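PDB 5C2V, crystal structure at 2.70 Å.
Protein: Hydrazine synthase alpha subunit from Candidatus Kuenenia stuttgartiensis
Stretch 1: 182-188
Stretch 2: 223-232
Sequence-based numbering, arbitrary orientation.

Stretch 1, residues 182-188: PYAYNLY
Stretch 2 (223-232) YNLSSNFDPW

Two segments of one chain of the hydrazine synthase alpha subunit lie side by side and bury 458 Å² between them. In stretch 1, residues 182-185 are loop, with phi/psi of -83/47 at Pro-182 and extended values of -157/145 at Tyr-183, -135/110 at Ala-184 and -85/154 at Tyr-185, and lead into a strand at Asn-186 (-150/178), Leu-187 (-101/138) and Tyr-188 (-124/139). Stretch 2 begins as loop: Tyr-223 (-103/9), Asn-224 (-49/136), Leu-225 (-74/-15), Ser-226 (-112/179) and Ser-227 (-75/127). Its strand runs from Asn-228 (-104/131) through Phe-229 (-153/178), Asp-230 at a positive phi (48/65) and Pro-231 (-76/146) to Trp-232 (-149/-170). The two strands point broadly the same way, their N-to-C directions 49° apart, and their axes approach to 5.6 Å. The register is set where the CA atoms of Tyr-185 and Ser-227 lie 4.1 Å apart and those of Asn-186 and Asn-228 4.7 Å apart; beyond this the chains diverge.

The central backbone link runs from Asn-228 N to Tyr-185 O, a hydrogen bond of 3.1 Å with an angle of 163° at the hydrogen. The same carbonyl receives a CA-H...O contact from Ser-227, with Ser-227 CA 3.4 Å from Tyr-185 O. Beside it, Tyr-185 O and Ser-226 O come within 3.2 Å; both are acceptors, so this approach is no bond.

Tyr-185 N faces stretch 2 as its O does, but its acceptor there is a side chain. Ser-227, chi1 m, brings its OG 3.2 Å from Tyr-185 N, which donates to it in a nearly straight hydrogen bond (170°). This hydroxyl also lies at the edges of two aromatic rings, near their planes: Ser-227 OG is 3.8 Å from Tyr-183 CD1 and 3.7 Å from Tyr-185 CD1. The rings differ in chi1, Tyr-183 being p (49°) and Tyr-185 m (-77°), with chi2 near 90° in both. Ala-184 packs alongside, its CB 3.9 Å from Leu-225 O.

Asn-186 (chi1 m, chi2 -47°) has a CA-to-CB bond pointing away from stretch 2, yet its amide end turns back to reach the loop. Asn-186 ND2 donates to Asn-224 O at 3.2 Å, with a more bent angle of 139°. Asn-224 (chi1 t, chi2 -7°) ties the loop to itself and to the start of the strand: its OD1 accepts from Ser-226 N at 2.9 Å, almost linearly, and its ND2 donates to Asn-228 OD1 at 3.3 Å. Asn-228 itself is m, with chi2 -26°.

Farther along, the contact turns apolar. Leu-187, with chi1 m and chi2 t, places CD2 4.1 Å from Pro-231 CB, while its CG is 4.3 Å from Asn-228 CB. The proline, with a C-gamma endo pucker, directs its CA-to-CB bond toward stretch 1; the Leu-187 CD2 to Pro-231 CB approach is a van der Waals contact between apolar carbons.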

ATOM      1  N   PRO D 182      -8.612  11.028  23.812  1.00 54.91           N
ATOM      2  CA  PRO D 182      -8.339  11.495  25.174  1.00 62.38           C
ATOM      3  C   PRO D 182      -7.894  10.376  26.114  1.00 63.42           C
ATOM      4  O   PRO D 182      -8.405  10.270  27.229  1.00 57.11           O
ATOM      5  CB  PRO D 182      -9.690  12.060  25.611  1.00 45.33           C
ATOM      6  CG  PRO D 182     -10.682  11.192  24.894  1.00 38.56           C
ATOM      7  CD  PRO D 182     -10.054  10.851  23.561  1.00 59.56           C
ATOM      8  N   TYR D 183      -6.954   9.553  25.659  1.00 62.38           N
ATOM      9  CA  TYR D 183      -6.300   8.569  26.511  1.00 54.96           C
ATOM     10  C   TYR D 183      -4.938   8.177  25.939  1.00 63.74           C
ATOM     11  O   TYR D 183      -4.775   8.116  24.723  1.00 79.71           O
ATOM     12  CB  TYR D 183      -7.183   7.327  26.670  1.00 54.37           C
ATOM     13  CG  TYR D 183      -7.717   6.778  25.363  1.00 65.39           C
ATOM     14  CD1 TYR D 183      -7.016   5.809  24.655  1.00 63.05           C
ATOM     15  CD2 TYR D 183      -8.925   7.226  24.839  1.00 65.85           C
ATOM     16  CE1 TYR D 183      -7.502   5.304  23.462  1.00 73.74           C
ATOM     17  CE2 TYR D 183      -9.418   6.726  23.648  1.00 59.94           C
ATOM     18  CZ  TYR D 183      -8.702   5.766  22.963  1.00 72.45           C
ATOM     19  OH  TYR D 183      -9.189   5.266  21.776  1.00 62.22           O
ATOM     20  N   ALA D 184      -3.965   7.911  26.805  1.00 65.67           N
ATOM     21  CA  ALA D 184      -2.763   7.204  26.371  1.00 55.43           C
ATOM     22  C   ALA D 184      -2.403   6.117  27.378  1.00 58.88           C
ATOM     23  O   ALA D 184      -1.970   6.408  28.492  1.00 51.84           O
ATOM     24  CB  ALA D 184      -1.606   8.174  26.191  1.00 48.90           C
ATOM     25  N   TYR D 185      -2.568   4.864  26.969  1.00 61.51           N
ATOM     26  CA  TYR D 185      -2.287   3.725  27.838  1.00 60.63           C
ATOM     27  C   TYR D 185      -0.828   3.285  27.839  1.00 69.58           C
ATOM     28  O   TYR D 185      -0.094   3.501  26.874  1.00 55.32           O
ATOM     29  CB  TYR D 185      -3.187   2.549  27.466  1.00 54.00           C
ATOM     30  CG  TYR D 185      -4.594   2.713  27.989  1.00 62.67           C
ATOM     31  CD1 TYR D 185      -5.551   3.403  27.259  1.00 78.92           C
ATOM     32  CD2 TYR D 185      -4.959   2.195  29.226  1.00 64.62           C
ATOM     33  CE1 TYR D 185      -6.834   3.563  27.739  1.00 85.36           C
ATOM     34  CE2 TYR D 185      -6.241   2.350  29.713  1.00 68.75           C
ATOM     35  CZ  TYR D 185      -7.176   3.034  28.966  1.00 84.46           C
ATOM     36  OH  TYR D 185      -8.455   3.191  29.446  1.00 74.67           O
ATOM     37  N   ASN D 186      -0.425   2.663  28.940  1.00 72.95           N
ATOM     38  CA  ASN D 186       0.881   2.031  29.052  1.00 51.72           C
ATOM     39  C   ASN D 186       0.808   0.841  30.002  1.00 62.80           C
ATOM     40  O   ASN D 186      -0.246   0.562  30.572  1.00 61.56           O
ATOM     41  CB  ASN D 186       1.924   3.040  29.525  1.00 47.95           C
ATOM     42  CG  ASN D 186       2.553   3.806  28.379  1.00 39.79           C
ATOM     43  OD1 ASN D 186       2.949   3.220  27.372  1.00 52.38           O
ATOM     44  ND2 ASN D 186       2.661   5.120  28.532  1.00 40.58           N
ATOM     45  N   LEU D 187       1.923   0.139  30.172  1.00 61.77           N
ATOM     46  CA  LEU D 187       1.941  -1.027  31.049  1.00 53.84           C
ATOM     47  C   LEU D 187       2.568  -0.708  32.401  1.00 60.35           C
ATOM     48  O   LEU D 187       3.578  -0.009  32.487  1.00 53.93           O
ATOM     49  CB  LEU D 187       2.684  -2.190  30.387  1.00 54.21           C
ATOM     50  CG  LEU D 187       2.004  -2.831  29.175  1.00 59.19           C
ATOM     51  CD1 LEU D 187       2.761  -4.073  28.729  1.00 55.62           C
ATOM     52  CD2 LEU D 187       0.551  -3.165  29.481  1.00 47.52           C
ATOM     53  N   TYR D 188       1.948  -1.229  33.454  1.00 51.95           N
ATOM     54  CA  TYR D 188       2.429  -1.055  34.816  1.00 61.71           C
ATOM     55  C   TYR D 188       2.648  -2.402  35.492  1.00 55.33           C
ATOM     56  O   TYR D 188       1.838  -3.326  35.336  1.00 62.23           O
ATOM     57  CB  TYR D 188       1.439  -0.234  35.646  1.00 53.33           C
ATOM     58  CG  TYR D 188       1.397   1.244  35.337  1.00 54.03           C
ATOM     59  CD1 TYR D 188       0.581   1.741  34.329  1.00 59.35           C
ATOM     60  CD2 TYR D 188       2.153   2.147  36.074  1.00 55.84           C
ATOM     61  CE1 TYR D 188       0.533   3.095  34.053  1.00 47.04           C
ATOM     62  CE2 TYR D 188       2.110   3.501  35.805  1.00 61.66           C
ATOM     63  CZ  TYR D 188       1.299   3.970  34.794  1.00 52.92           C
ATOM     64  OH  TYR D 188       1.254   5.318  34.522  1.00 74.83           O
ATOM     65  N   TYR D 223       6.840   3.212  28.158  1.00 54.07           N
ATOM     66  CA  TYR D 223       6.701   4.654  27.964  1.00 61.57           C
ATOM     67  C   TYR D 223       6.106   5.142  26.629  1.00 62.90           C
ATOM     68  O   TYR D 223       6.134   6.341  26.349  1.00 70.06           O
ATOM     69  CB  TYR D 223       8.053   5.298  28.248  1.00 60.23           C
ATOM     70  CG  TYR D 223       8.358   5.128  29.716  1.00 71.97           C
ATOM     71  CD1 TYR D 223       9.102   4.048  30.176  1.00 70.81           C
ATOM     72  CD2 TYR D 223       7.818   5.996  30.655  1.00 76.39           C
ATOM     73  CE1 TYR D 223       9.343   3.871  31.524  1.00 66.24           C
ATOM     74  CE2 TYR D 223       8.056   5.830  32.002  1.00 76.18           C
ATOM     75  CZ  TYR D 223       8.818   4.766  32.433  1.00 70.22           C
ATOM     76  OH  TYR D 223       9.053   4.599  33.778  1.00 70.31           O
ATOM     77  N   ASN D 224       5.596   4.221  25.811  1.00 62.78           N
ATOM     78  CA  ASN D 224       5.013   4.556  24.502  1.00 46.62           C
ATOM     79  C   ASN D 224       4.008   5.712  24.552  1.00 53.07           C
ATOM     80  O   ASN D 224       3.160   5.775  25.443  1.00 58.94           O
ATOM     81  CB  ASN D 224       4.325   3.320  23.909  1.00 41.46           C
ATOM     82  CG  ASN D 224       3.931   3.501  22.447  1.00 51.47           C
ATOM     83  OD1 ASN D 224       4.041   4.590  21.884  1.00 48.97           O
ATOM     84  ND2 ASN D 224       3.450   2.425  21.832  1.00 41.08           N
ATOM     85  N   LEU D 225       4.118   6.624  23.587  1.00 50.44           N
ATOM     86  CA  LEU D 225       3.245   7.795  23.512  1.00 48.51           C
ATOM     87  C   LEU D 225       1.841   7.439  23.033  1.00 47.75           C
ATOM     88  O   LEU D 225       0.911   8.236  23.163  1.00 44.08           O
ATOM     89  CB  LEU D 225       3.852   8.861  22.598  1.00 49.26           C
ATOM     90  CG  LEU D 225       4.899   9.768  23.247  1.00 46.69           C
ATOM     91  CD1 LEU D 225       5.422  10.797  22.258  1.00 59.88           C
ATOM     92  CD2 LEU D 225       4.312  10.453  24.469  1.00 53.01           C
ATOM     93  N   SER D 226       1.693   6.244  22.472  1.00 48.73           N
ATOM     94  CA  SER D 226       0.373   5.716  22.157  1.00 45.40           C
ATOM     95  C   SER D 226       0.094   4.521  23.058  1.00 50.23           C
ATOM     96  O   SER D 226       0.938   4.133  23.864  1.00 70.05           O
ATOM     97  CB  SER D 226       0.267   5.327  20.682  1.00 71.12           C
ATOM     98  OG  SER D 226       0.136   6.477  19.863  1.00 49.97           O
ATOM     99  N   SER D 227      -1.087   3.934  22.913  1.00 43.79           N
ATOM    100  CA  SER D 227      -1.566   2.947  23.873  1.00 60.44           C
ATOM    101  C   SER D 227      -0.899   1.577  23.761  1.00 62.98           C
ATOM    102  O   SER D 227      -0.863   0.973  22.690  1.00 55.12           O
ATOM    103  CB  SER D 227      -3.080   2.783  23.733  1.00 48.63           C
ATOM    104  OG  SER D 227      -3.756   3.980  24.078  1.00 66.50           O
ATOM    105  N   ASN D 228      -0.371   1.104  24.886  1.00 63.73           N
ATOM    106  CA  ASN D 228       0.030  -0.291  25.038  1.00 57.86           C
ATOM    107  C   ASN D 228      -1.012  -1.006  25.886  1.00 60.68           C
ATOM    108  O   ASN D 228      -1.395  -0.511  26.946  1.00 57.54           O
ATOM    109  CB  ASN D 228       1.413  -0.407  25.679  1.00 69.27           C
ATOM    110  CG  ASN D 228       2.532  -0.052  24.724  1.00 64.13           C
ATOM    111  OD1 ASN D 228       2.389  -0.178  23.510  1.00 76.52           O
ATOM    112  ND2 ASN D 228       3.659   0.388  25.271  1.00 51.78           N
ATOM    113  N   PHE D 229      -1.480  -2.161  25.426  1.00 38.42           N
ATOM    114  CA  PHE D 229      -2.604  -2.809  26.093  1.00 35.62           C
ATOM    115  C   PHE D 229      -2.650  -4.323  25.926  1.00 43.66           C
ATOM    116  O   PHE D 229      -1.830  -4.911  25.221  1.00 45.75           O
ATOM    117  CB  PHE D 229      -3.914  -2.204  25.588  1.00 59.12           C
ATOM    118  CG  PHE D 229      -4.105  -2.321  24.098  1.00 43.86           C
ATOM    119  CD1 PHE D 229      -3.564  -1.375  23.240  1.00 50.86           C
ATOM    120  CD2 PHE D 229      -4.836  -3.366  23.558  1.00 55.22           C
ATOM    121  CE1 PHE D 229      -3.741  -1.477  21.872  1.00 52.02           C
ATOM    122  CE2 PHE D 229      -5.016  -3.473  22.191  1.00 57.73           C
ATOM    123  CZ  PHE D 229      -4.468  -2.526  21.348  1.00 53.75           C
ATOM    124  N   ASP D 230      -3.642  -4.930  26.573  1.00 48.71           N
ATOM    125  CA  ASP D 230      -3.861  -6.377  26.561  1.00 57.91           C
ATOM    126  C   ASP D 230      -2.602  -7.201  26.844  1.00 58.73           C
ATOM    127  O   ASP D 230      -2.137  -7.941  25.977  1.00 62.62           O
ATOM    128  CB  ASP D 230      -4.460  -6.798  25.217  1.00 55.56           C
ATOM    129  CG  ASP D 230      -5.868  -6.273  25.020  1.00 72.78           C
ATOM    130  OD1 ASP D 230      -6.297  -5.404  25.811  1.00 69.55           O
ATOM    131  OD2 ASP D 230      -6.547  -6.722  24.073  1.00 56.34           O
ATOM    132  N   PRO D 231      -2.049  -7.080  28.063  1.00 66.42           N
ATOM    133  CA  PRO D 231      -0.860  -7.860  28.424  1.00 59.12           C
ATOM    134  C   PRO D 231      -1.186  -9.324  28.710  1.00 52.06           C
ATOM    135  O   PRO D 231      -2.260  -9.627  29.228  1.00 53.75           O
ATOM    136  CB  PRO D 231      -0.354  -7.155  29.683  1.00 54.75           C
ATOM    137  CG  PRO D 231      -1.584  -6.604  30.308  1.00 65.37           C
ATOM    138  CD  PRO D 231      -2.496  -6.217  29.173  1.00 60.51           C
ATOM    139  N   TRP D 232      -0.261 -10.218  28.374  1.00 50.86           N
ATOM    140  CA  TRP D 232      -0.442 -11.646  28.607  1.00 58.23           C
ATOM    141  C   TRP D 232       0.914 -12.302  28.862  1.00 60.28           C
ATOM    142  O   TRP D 232       1.918 -11.610  29.034  1.00 55.40           O
ATOM    143  CB  TRP D 232      -1.159 -12.302  27.423  1.00 42.61           C
ATOM    144  CG  TRP D 232      -1.840 -13.600  27.756  1.00 50.69           C
ATOM    145  CD1 TRP D 232      -1.575 -14.827  27.218  1.00 50.02           C
ATOM    146  CD2 TRP D 232      -2.895 -13.800  28.707  1.00 57.11           C
ATOM    147  NE1 TRP D 232      -2.401 -15.775  27.772  1.00 50.96           N
ATOM    148  CE2 TRP D 232      -3.220 -15.172  28.689  1.00 52.94           C
ATOM    149  CE3 TRP D 232      -3.597 -12.953  29.571  1.00 57.42           C
ATOM    150  CZ2 TRP D 232      -4.214 -15.715  29.499  1.00 49.14           C
ATOM    151  CZ3 TRP D 232      -4.584 -13.494  30.376  1.00 47.73           C
ATOM    152  CH2 TRP D 232      -4.883 -14.862  30.334  1.00 45.56           C
TER